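PDB 3R4V: putative uncharacterized protein from Pseudomonas phage 201phi2-1, which belongs to the tubulin-like proteins of bacteriophages and holds guanosine-5'-diphosphate in a pocket of its N-terminal nucleotide-binding fold. Local coordinates for residues L7-G12 with I85-L90; H29-C34 with N46-K51; V62-V67 with G95-P100. One frame throughout, in Å; residues are numbered along the deposited sequence.

Contact 1 of 3, residues L7-G12 with I85-L90; sequences LIFAGG and IVCYSL. With GDP (guanosine-5'-diphosphate), chain B.
Phe-9 and Cys-87 meet on one face of two neighbouring parallel strands. Phe-9 sets CG anti to its carbonyl carbon (chi1 -63°), and CD1 of the ring comes 3.5 Å from Cys-87 CB. Cys-87 swings SG anti to its backbone N (chi1 174°), which leaves the sulfur beside the ring, 4.9 Å from its centroid, in an oblique sulfur-aromatic contact. A small, polarisable thiol suits a place beside a phenyl ring. On the same face Leu-7 and Ile-85 lie side by side, CD2 of Leu-7 4.1 Å from CD1 of Ile-85. The two strands belong to the central parallel sheet of a Rossmann-like tubulin fold, whose C-terminal strand ends carry the nucleotide. Ile-8 is gripped twice: its N donates to Ile-85 O at 2.7 Å, and its O receives Cys-87 N. Tyr-88 CB lies 3.3 Å from Ala-10 O; with CG in the crowded position between backbone N and carbonyl carbon (chi1 54°), the ring departs from strand 7-10 and meets helix 124-144. Gly-12 N gives a nearly straight 2.8 Å bond to GDP O1B; at Gly-11 and Gly-12 a side chain would collide with the phosphates. Ser-89 OG donates to GDP O4' at 3.1 Å.

Contact 2 of 3, residues H29-C34 with N46-K51; sequences HCFDTC and NVTLTK
One face of the His-29 imidazole is covered by the amide of Asn-46, whose ND2 sits 3.5 Å above the ring plane, offset toward the rim. The amide lies nearly parallel to the ring, the planes 18° apart, and ND2 is closest to His-29 CE1, at 3.5 Å. Both residues hold CG anti to the carbonyl carbon (chi1 -61° and -60°), and the side chains leave their strands side by side. A hydrogen bond from ND2 to Val-28 O should help fix the amide's rotation. The Phe-31 ring has water 2 over one face, while its CD2 lies 3.7 Å from Thr-48 CB. That water donates to Cys-30 O and bonds to Thr-48 OG1, giving the hydroxyl a polar partner beside an aromatic ring. Leu-74 of helix 71-76 packs on Phe-31 and Thr-48. Strand 46-49 is the outermost on this side of the tubulin-like parallel sheet; three backbone bonds join it to strand 28-32, the one from Asp-32 N to Thr-48 O long at 3.3 Å, and a fourth, from Thr-50 N to Asp-32 O, continues the ladder. On the other face Cys-30 CB touches Val-47 CG2. At the end of strand 28-32, Thr-33 N donates to Asp-32 OD2 at 2.8 Å, restraining a side chain about 4 Å from GDP and the bound magnesium ion. Thr-33 CG2 packs 3.4 Å from Thr-50 OG1, a hydroxyl bonded to Thr-53.

Contact 3 of 3, residues V62-V67 with G95-P100; sequences VILPLV and GSVLGP. With GDP (guanosine-5'-diphosphate), chain B.
Val-97 turns CG1 anti to its backbone N (chi1 169°), and this one methyl meets three residues of helix 62-67. In Val-67 a chi1 of -55° sets CG1 anti to the carbonyl carbon and leaves CG2 between backbone N and carbonyl carbon, 3.6 Å from Val-97 CG1. Leu-64 has CG anti to its backbone N; its CD1 lies 4.0 Å from Val-97 CG1, the two side chains crossing at about a right angle, and its CA is equally near. Ile-63 completes the group with CG2 at 4.2 Å from the same methyl. The next residue, Leu-98, reaches over with CD2, which lies 4.0 Å from Val-67 CB, again at about a right angle. Compact Val-67 and Val-97 suit the closest meeting point, whereas Leu-98, whose CB does not point at helix 62-67, needs its longer chain to reach Val-67. The segment axes pass 9.6 Å apart at -40°, and the whole joint is apolar, with a modest 185 Å² buried. Leu-101, further along helix 95-108, extends it against Leu-64 and Val-67. At the start of that helix Gly-95 N donates to GDP O2B at 2.7 Å, where a side chain would crowd the phosphate. Gly-93 and Ser-94 also bind the nucleotide through backbone N-H groups, as in the glycine-rich phosphate-binding loop and following helix typical of the tubulin and FtsZ family.

From the N terminus, strand 6-10 runs into the glycine turn and helix 11-18, and strand 28-32 then returns beside it. Contact 2 closes a short loop by adding strand 46-49 at the sheet's edge. The chain next forms helix 60-67 before strand 84-89 completes contact 1, whose long loop therefore encloses all of contact 2. Contact 3 joins helix 60-67 to helix 95-108, which follows strand 84-89, so contacts 1 and 3 cross, while contacts 2 and 3 stand in series. Strand 6-10 bonds directly to strand 28-32, uniting contacts 1 and 2 in one sheet. Leu-98 packs against Asp-32, and contacts 1 and 3 both touch GDP.

Contact 1 of 3, residues L7-G12 with I85-L90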
loop_
_atom_site.group_PDB
_atom_site.type_symbol
_atom_site.label_atom_id
_atom_site.label_comp_id
_atom_site.label_asym_id
_atom_site.label_seq_id
_atom_site.Cartn_x
_atom_site.Cartn_y
_atom_site.Cartn_z
ATOM N N LEU A 7 3.827 11.449 -4.072
ATOM C CA LEU A 7 3.891 9.992 -4.079
ATOM C C LEU A 7 5.018 9.510 -3.174
ATOM O O LEU A 7 6.175 9.927 -3.313
ATOM C CB LEU A 7 4.105 9.462 -5.498
ATOM C CG LEU A 7 2.996 9.804 -6.491
ATOM C CD1 LEU A 7 3.300 11.133 -7.172
ATOM C CD2 LEU A 7 2.866 8.712 -7.522
ATOM N N ILE A 8 4.676 8.604 -2.266
ATOM C CA ILE A 8 5.625 8.131 -1.272
ATOM C C ILE A 8 5.817 6.619 -1.397
ATOM O O ILE A 8 4.837 5.873 -1.431
ATOM C CB ILE A 8 5.102 8.455 0.127
ATOM C CG1 ILE A 8 4.967 9.972 0.287
ATOM C CG2 ILE A 8 6.015 7.854 1.193
ATOM C CD1 ILE A 8 4.016 10.388 1.383
ATOM N N PHE A 9 7.074 6.181 -1.470
ATOM C CA PHE A 9 7.415 4.765 -1.630
ATOM C C PHE A 9 8.358 4.349 -0.526
ATOM O O PHE A 9 9.282 5.088 -0.181
ATOM C CB PHE A 9 8.113 4.518 -2.977
ATOM C CG PHE A 9 7.248 4.822 -4.151
ATOM C CD1 PHE A 9 6.443 3.835 -4.702
ATOM C CD2 PHE A 9 7.177 6.107 -4.654
ATOM C CE1 PHE A 9 5.605 4.117 -5.766
ATOM C CE2 PHE A 9 6.346 6.395 -5.723
ATOM C CZ PHE A 9 5.559 5.398 -6.280
ATOM N N ALA A 10 8.144 3.153 0.011
ATOM C CA ALA A 10 8.936 2.697 1.151
ATOM C C ALA A 10 9.366 1.252 0.998
ATOM O O ALA A 10 8.608 0.413 0.512
ATOM C CB ALA A 10 8.152 2.866 2.432
ATOM N N GLY A 11 10.602 0.971 1.417
ATOM C CA GLY A 11 11.120 -0.381 1.400
ATOM C C GLY A 11 11.530 -0.772 -0.010
ATOM O O GLY A 11 11.333 -0.005 -0.958
ATOM N N GLY A 12 12.088 -1.968 -0.160
ATOM C CA GLY A 12 12.495 -2.455 -1.470
ATOM C C GLY A 12 11.407 -2.460 -2.531
ATOM O O GLY A 12 11.620 -1.993 -3.656
ATOM N N ILE A 85 -0.108 9.490 -2.304
ATOM C CA ILE A 85 -0.189 8.067 -2.595
ATOM C C ILE A 85 0.977 7.407 -1.869
ATOM O O ILE A 85 2.116 7.865 -1.990
ATOM C CB ILE A 85 -0.078 7.819 -4.098
ATOM C CG1 ILE A 85 -1.225 8.539 -4.826
ATOM C CG2 ILE A 85 -0.055 6.315 -4.409
ATOM C CD1 ILE A 85 -1.093 8.573 -6.338
ATOM N N VAL A 86 0.705 6.343 -1.115
ATOM C CA VAL A 86 1.761 5.633 -0.388
ATOM C C VAL A 86 1.881 4.193 -0.894
ATOM O O VAL A 86 0.873 3.550 -1.141
ATOM C CB VAL A 86 1.445 5.567 1.092
ATOM C CG1 VAL A 86 2.684 5.093 1.861
ATOM C CG2 VAL A 86 0.982 6.922 1.593
ATOM N N CYS A 87 3.099 3.681 -1.031
ATOM C CA CYS A 87 3.277 2.372 -1.650
ATOM C C CYS A 87 4.408 1.569 -1.015
ATOM O O CYS A 87 5.531 2.048 -0.896
ATOM C CB CYS A 87 3.531 2.540 -3.161
ATOM S SG CYS A 87 3.952 1.003 -4.033
ATOM N N TYR A 88 4.106 0.346 -0.610
ATOM C CA TYR A 88 5.102 -0.502 0.026
ATOM C C TYR A 88 4.600 -1.935 0.127
ATOM O O TYR A 88 3.414 -2.194 -0.066
ATOM C CB TYR A 88 5.422 0.044 1.428
ATOM C CG TYR A 88 4.195 0.226 2.307
ATOM C CD1 TYR A 88 3.805 -0.771 3.183
ATOM C CD2 TYR A 88 3.442 1.402 2.268
ATOM C CE1 TYR A 88 2.674 -0.612 4.013
ATOM C CE2 TYR A 88 2.318 1.565 3.096
ATOM C CZ TYR A 88 1.952 0.554 3.955
ATOM O OH TYR A 88 0.841 0.699 4.767
ATOM N N SER A 89 5.508 -2.862 0.435
ATOM C CA SER A 89 5.142 -4.239 0.724
ATOM C C SER A 89 4.712 -4.418 2.184
ATOM O O SER A 89 5.342 -3.873 3.092
ATOM C CB SER A 89 6.308 -5.189 0.414
ATOM O OG SER A 89 5.931 -6.551 0.626
ATOM N N LEU A 90 3.655 -5.201 2.403
ATOM C CA LEU A 90 3.215 -5.539 3.750
ATOM C C LEU A 90 4.125 -6.570 4.397
ATOM O O LEU A 90 4.052 -6.776 5.608
ATOM C CB LEU A 90 1.807 -6.123 3.737
ATOM C CG LEU A 90 0.696 -5.286 3.130
ATOM C CD1 LEU A 90 -0.532 -6.152 2.927
ATOM C CD2 LEU A 90 0.412 -4.105 4.061
HETATM P PB GDP B . 11.569 -4.329 2.752
HETATM O O1B GDP B . 12.676 -3.608 2.016
HETATM O O2B GDP B . 10.400 -3.388 2.880
HETATM O O3B GDP B . 12.064 -4.803 4.113
HETATM O O3A GDP B . 11.153 -5.645 1.945
HETATM P PA GDP B . 10.858 -5.747 0.367
HETATM O O1A GDP B . 12.100 -5.544 -0.484
HETATM O O2A GDP B . 9.749 -4.815 -0.030
HETATM O "O5'" GDP B . 10.412 -7.259 0.282
HETATM C "C5'" GDP B . 9.334 -7.777 1.080
HETATM C "C4'" GDP B . 8.682 -8.965 0.381
HETATM O "O4'" GDP B . 7.946 -8.503 -0.760
HETATM C "C3'" GDP B . 9.685 -9.965 -0.171
HETATM O "O3'" GDP B . 9.938 -10.995 0.780
HETATM C "C2'" GDP B . 8.980 -10.520 -1.390
HETATM O "O2'" GDP B . 8.063 -11.545 -1.010
HETATM C "C1'" GDP B . 8.131 -9.373 -1.889
HETATM N N9 GDP B . 8.819 -8.534 -2.892
HETATM C C8 GDP B . 10.121 -8.158 -2.907
HETATM N N7 GDP B . 10.376 -7.342 -3.962
HETATM C C5 GDP B . 9.213 -7.162 -4.628
HETATM C C6 GDP B . 8.762 -6.409 -5.820
HETATM O O6 GDP B . 9.565 -5.720 -6.480
HETATM N N1 GDP B . 7.464 -6.497 -6.166
HETATM C C2 GDP B . 6.578 -7.238 -5.463
HETATM N N2 GDP B . 5.276 -7.287 -5.848
HETATM N N3 GDP B . 6.924 -7.945 -4.362
HETATM C C4 GDP B . 8.199 -7.939 -3.909
HETATM O O HOH W 1 8.311 -2.366 0.758
#

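Contact 2 of 3, residues H29-C34 with N46-K51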
loop_
_atom_site.group_PDB
_atom_site.type_symbol
_atom_site.label_atom_id
_atom_site.label_comp_id
_atom_site.label_asym_id
_atom_site.label_seq_id
_atom_site.Cartn_x
_atom_site.Cartn_y
_atom_site.Cartn_z
ATOM N N HIS A 29 8.755 10.587 -3.703
ATOM C CA HIS A 29 9.610 10.553 -2.520
ATOM C C HIS A 29 9.793 9.119 -2.057
ATOM O O HIS A 29 8.812 8.441 -1.722
ATOM C CB HIS A 29 8.979 11.374 -1.397
ATOM C CG HIS A 29 8.801 12.819 -1.740
ATOM N ND1 HIS A 29 9.603 13.810 -1.217
ATOM C CD2 HIS A 29 7.924 13.439 -2.564
ATOM C CE1 HIS A 29 9.229 14.981 -1.706
ATOM N NE2 HIS A 29 8.210 14.784 -2.526
ATOM N N CYS A 30 11.042 8.656 -2.030
ATOM C CA CYS A 30 11.340 7.272 -1.660
ATOM C C CYS A 30 12.080 7.194 -0.336
ATOM O O CYS A 30 12.929 8.026 -0.054
ATOM C CB CYS A 30 12.197 6.604 -2.735
ATOM S SG CYS A 30 11.428 6.548 -4.353
ATOM N N PHE A 31 11.764 6.174 0.453
ATOM C CA PHE A 31 12.409 5.959 1.744
ATOM C C PHE A 31 12.780 4.491 1.934
ATOM O O PHE A 31 12.018 3.596 1.566
ATOM C CB PHE A 31 11.473 6.404 2.878
ATOM C CG PHE A 31 11.028 7.828 2.758
ATOM C CD1 PHE A 31 9.866 8.149 2.079
ATOM C CD2 PHE A 31 11.799 8.853 3.282
ATOM C CE1 PHE A 31 9.463 9.468 1.941
ATOM C CE2 PHE A 31 11.409 10.173 3.147
ATOM C CZ PHE A 31 10.235 10.482 2.472
ATOM N N ASP A 32 13.951 4.252 2.512
ATOM C CA ASP A 32 14.387 2.901 2.843
ATOM C C ASP A 32 15.418 2.973 3.958
ATOM O O ASP A 32 15.837 4.059 4.368
ATOM C CB ASP A 32 14.980 2.192 1.616
ATOM C CG ASP A 32 14.748 0.679 1.632
ATOM O OD1 ASP A 32 14.931 0.040 0.574
ATOM O OD2 ASP A 32 14.372 0.122 2.690
ATOM N N THR A 33 15.825 1.805 4.439
ATOM C CA THR A 33 16.753 1.699 5.558
ATOM C C THR A 33 18.175 1.424 5.088
ATOM O O THR A 33 19.130 1.505 5.867
ATOM C CB THR A 33 16.303 0.592 6.511
ATOM O OG1 THR A 33 16.065 -0.605 5.760
ATOM C CG2 THR A 33 15.012 1.003 7.218
ATOM N N CYS A 34 18.305 1.081 3.809
ATOM C CA CYS A 34 19.624 0.942 3.191
ATOM C C CYS A 34 19.492 1.223 1.702
ATOM O O CYS A 34 18.475 1.752 1.265
ATOM C CB CYS A 34 20.229 -0.442 3.443
ATOM S SG CYS A 34 22.025 -0.529 3.187
ATOM N N ASN A 46 13.238 11.881 -5.378
ATOM C CA ASN A 46 13.774 12.019 -4.032
ATOM C C ASN A 46 14.032 10.660 -3.398
ATOM O O ASN A 46 13.193 9.765 -3.462
ATOM C CB ASN A 46 12.835 12.855 -3.162
ATOM C CG ASN A 46 12.629 14.258 -3.708
ATOM O OD1 ASN A 46 13.503 15.112 -3.587
ATOM N ND2 ASN A 46 11.469 14.498 -4.312
ATOM N N VAL A 47 15.212 10.503 -2.802
ATOM C CA VAL A 47 15.527 9.282 -2.070
ATOM C C VAL A 47 16.148 9.630 -0.729
ATOM O O VAL A 47 17.138 10.361 -0.666
ATOM C CB VAL A 47 16.493 8.380 -2.855
ATOM C CG1 VAL A 47 16.837 7.148 -2.040
ATOM C CG2 VAL A 47 15.882 7.985 -4.190
ATOM N N THR A 48 15.559 9.107 0.343
ATOM C CA THR A 48 16.082 9.345 1.680
ATOM C C THR A 48 16.244 8.021 2.415
ATOM O O THR A 48 15.297 7.248 2.528
ATOM C CB THR A 48 15.159 10.273 2.484
ATOM O OG1 THR A 48 14.915 11.475 1.738
ATOM C CG2 THR A 48 15.786 10.621 3.828
ATOM N N LEU A 49 17.460 7.759 2.890
ATOM C CA LEU A 49 17.755 6.536 3.635
ATOM C C LEU A 49 17.953 6.854 5.114
ATOM O O LEU A 49 18.686 7.786 5.455
ATOM C CB LEU A 49 19.014 5.857 3.086
ATOM C CG LEU A 49 19.037 5.611 1.574
ATOM C CD1 LEU A 49 20.360 4.981 1.164
ATOM C CD2 LEU A 49 17.864 4.745 1.138
ATOM N N THR A 50 17.285 6.088 5.980
ATOM C CA THR A 50 17.402 6.279 7.420
ATOM C C THR A 50 18.817 5.978 7.903
ATOM O O THR A 50 19.560 5.223 7.270
ATOM C CB THR A 50 16.400 5.403 8.214
ATOM O OG1 THR A 50 16.543 4.032 7.822
ATOM C CG2 THR A 50 14.968 5.841 7.945
ATOM N N LYS A 51 19.177 6.583 9.025
ATOM C CA LYS A 51 20.512 6.443 9.592
ATOM C C LYS A 51 20.585 5.274 10.576
ATOM O O LYS A 51 19.603 4.950 11.251
ATOM C CB LYS A 51 20.921 7.746 10.284
ATOM C CG LYS A 51 21.285 8.874 9.318
ATOM C CD LYS A 51 20.741 10.220 9.784
ATOM C CE LYS A 51 21.177 10.546 11.206
ATOM N NZ LYS A 51 22.649 10.739 11.319
HETATM O O HOH W 2 12.961 11.066 -0.194
#

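Contact 3 of 3, residues V62-V67 with G95-P100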
loop_
_atom_site.group_PDB
_atom_site.type_symbol
_atom_site.label_atom_id
_atom_site.label_comp_id
_atom_site.label_asym_id
_atom_site.label_seq_id
_atom_site.Cartn_x
_atom_site.Cartn_y
_atom_site.Cartn_z
ATOM N N VAL A 62 12.525 -5.217 15.101
ATOM C CA VAL A 62 13.886 -4.722 15.202
ATOM C C VAL A 62 14.026 -3.357 14.546
ATOM O O VAL A 62 14.680 -2.473 15.087
ATOM C CB VAL A 62 14.877 -5.695 14.552
ATOM C CG1 VAL A 62 16.214 -5.023 14.318
ATOM C CG2 VAL A 62 15.038 -6.935 15.414
ATOM N N ILE A 63 13.394 -3.185 13.389
ATOM C CA ILE A 63 13.529 -1.954 12.626
ATOM C C ILE A 63 12.781 -0.778 13.248
ATOM O O ILE A 63 13.251 0.359 13.205
ATOM C CB ILE A 63 13.090 -2.163 11.166
ATOM C CG1 ILE A 63 14.171 -2.957 10.425
ATOM C CG2 ILE A 63 12.814 -0.825 10.486
ATOM C CD1 ILE A 63 13.707 -3.584 9.140
ATOM N N LEU A 64 11.622 -1.051 13.833
ATOM C CA LEU A 64 10.776 0.008 14.387
ATOM C C LEU A 64 11.452 0.973 15.385
ATOM O O LEU A 64 11.367 2.191 15.220
ATOM C CB LEU A 64 9.494 -0.600 14.985
ATOM C CG LEU A 64 8.548 0.359 15.714
ATOM C CD1 LEU A 64 8.184 1.520 14.801
ATOM C CD2 LEU A 64 7.295 -0.384 16.169
ATOM N N PRO A 65 12.122 0.448 16.437
ATOM C CA PRO A 65 12.703 1.392 17.404
ATOM C C PRO A 65 13.830 2.230 16.798
ATOM O O PRO A 65 14.099 3.330 17.273
ATOM C CB PRO A 65 13.237 0.488 18.535
ATOM C CG PRO A 65 13.282 -0.894 17.955
ATOM C CD PRO A 65 12.280 -0.961 16.839
ATOM N N LEU A 66 14.464 1.715 15.749
ATOM C CA LEU A 66 15.543 2.446 15.085
ATOM C C LEU A 66 15.013 3.589 14.229
ATOM O O LEU A 66 15.610 4.666 14.183
ATOM C CB LEU A 66 16.357 1.498 14.208
ATOM C CG LEU A 66 17.165 0.497 15.035
ATOM C CD1 LEU A 66 17.845 -0.535 14.148
ATOM C CD2 LEU A 66 18.165 1.254 15.863
ATOM N N VAL A 67 13.897 3.355 13.547
ATOM C CA VAL A 67 13.405 4.339 12.584
ATOM C C VAL A 67 12.410 5.330 13.176
ATOM O O VAL A 67 12.299 6.455 12.701
ATOM C CB VAL A 67 12.817 3.673 11.320
ATOM C CG1 VAL A 67 13.845 2.738 10.705
ATOM C CG2 VAL A 67 11.525 2.926 11.643
ATOM N N GLY A 95 9.692 -1.364 4.515
ATOM C CA GLY A 95 8.522 -0.744 3.920
ATOM C C GLY A 95 7.322 -0.842 4.839
ATOM O O GLY A 95 6.568 0.121 4.989
ATOM N N SER A 96 7.153 -1.999 5.473
ATOM C CA SER A 96 5.966 -2.248 6.282
ATOM C C SER A 96 6.028 -1.543 7.642
ATOM O O SER A 96 5.105 -1.677 8.443
ATOM C CB SER A 96 5.773 -3.742 6.493
ATOM O OG SER A 96 6.819 -4.244 7.329
ATOM N N VAL A 97 7.131 -0.845 7.895
ATOM C CA VAL A 97 7.301 -0.016 9.092
ATOM C C VAL A 97 7.331 1.462 8.718
ATOM O O VAL A 97 6.547 2.254 9.243
ATOM C CB VAL A 97 8.556 -0.413 9.890
ATOM C CG1 VAL A 97 8.861 0.629 10.958
ATOM C CG2 VAL A 97 8.337 -1.781 10.526
ATOM N N LEU A 98 8.210 1.838 7.787
ATOM C CA LEU A 98 8.229 3.206 7.299
ATOM C C LEU A 98 6.879 3.635 6.704
ATOM O O LEU A 98 6.400 4.746 6.969
ATOM C CB LEU A 98 9.323 3.393 6.246
ATOM C CG LEU A 98 10.745 3.272 6.790
ATOM C CD1 LEU A 98 11.753 3.269 5.650
ATOM C CD2 LEU A 98 11.018 4.385 7.789
ATOM N N GLY A 99 6.289 2.765 5.886
ATOM C CA GLY A 99 5.035 3.071 5.196
ATOM C C GLY A 99 3.939 3.466 6.184
ATOM O O GLY A 99 3.388 4.566 6.113
ATOM N N PRO A 100 3.622 2.571 7.125
ATOM C CA PRO A 100 2.586 2.925 8.105
ATOM C C PRO A 100 2.941 4.084 9.052
ATOM O O PRO A 100 2.038 4.829 9.446
ATOM C CB PRO A 100 2.369 1.618 8.869
ATOM C CG PRO A 100 2.721 0.542 7.841
ATOM C CD PRO A 100 3.924 1.128 7.134
HETATM P PB GDP B . 11.569 -4.329 2.752
HETATM O O1B GDP B . 12.676 -3.608 2.016
HETATM O O2B GDP B . 10.400 -3.388 2.880
HETATM O O3B GDP B . 12.064 -4.803 4.113
HETATM O O3A GDP B . 11.153 -5.645 1.945
HETATM P PA GDP B . 10.858 -5.747 0.367
HETATM O O1A GDP B . 12.100 -5.544 -0.484
HETATM O O2A GDP B . 9.749 -4.815 -0.030
HETATM O "O5'" GDP B . 10.412 -7.259 0.282
HETATM C "C5'" GDP B . 9.334 -7.777 1.080
HETATM C "C4'" GDP B . 8.682 -8.965 0.381
HETATM O "O4'" GDP B . 7.946 -8.503 -0.760
HETATM C "C3'" GDP B . 9.685 -9.965 -0.171
HETATM O "O3'" GDP B . 9.938 -10.995 0.780
HETATM C "C2'" GDP B . 8.980 -10.520 -1.390
HETATM O "O2'" GDP B . 8.063 -11.545 -1.010
HETATM C "C1'" GDP B . 8.131 -9.373 -1.889
HETATM N N9 GDP B . 8.819 -8.534 -2.892
HETATM C C8 GDP B . 10.121 -8.158 -2.907
HETATM N N7 GDP B . 10.376 -7.342 -3.962
HETATM C C5 GDP B . 9.213 -7.162 -4.628
HETATM C C6 GDP B . 8.762 -6.409 -5.820
HETATM O O6 GDP B . 9.565 -5.720 -6.480
HETATM N N1 GDP B . 7.464 -6.497 -6.166
HETATM C C2 GDP B . 6.578 -7.238 -5.463
HETATM N N2 GDP B . 5.276 -7.287 -5.848
HETATM N N3 GDP B . 6.924 -7.945 -4.362
HETATM C C4 GDP B . 8.199 -7.939 -3.909
#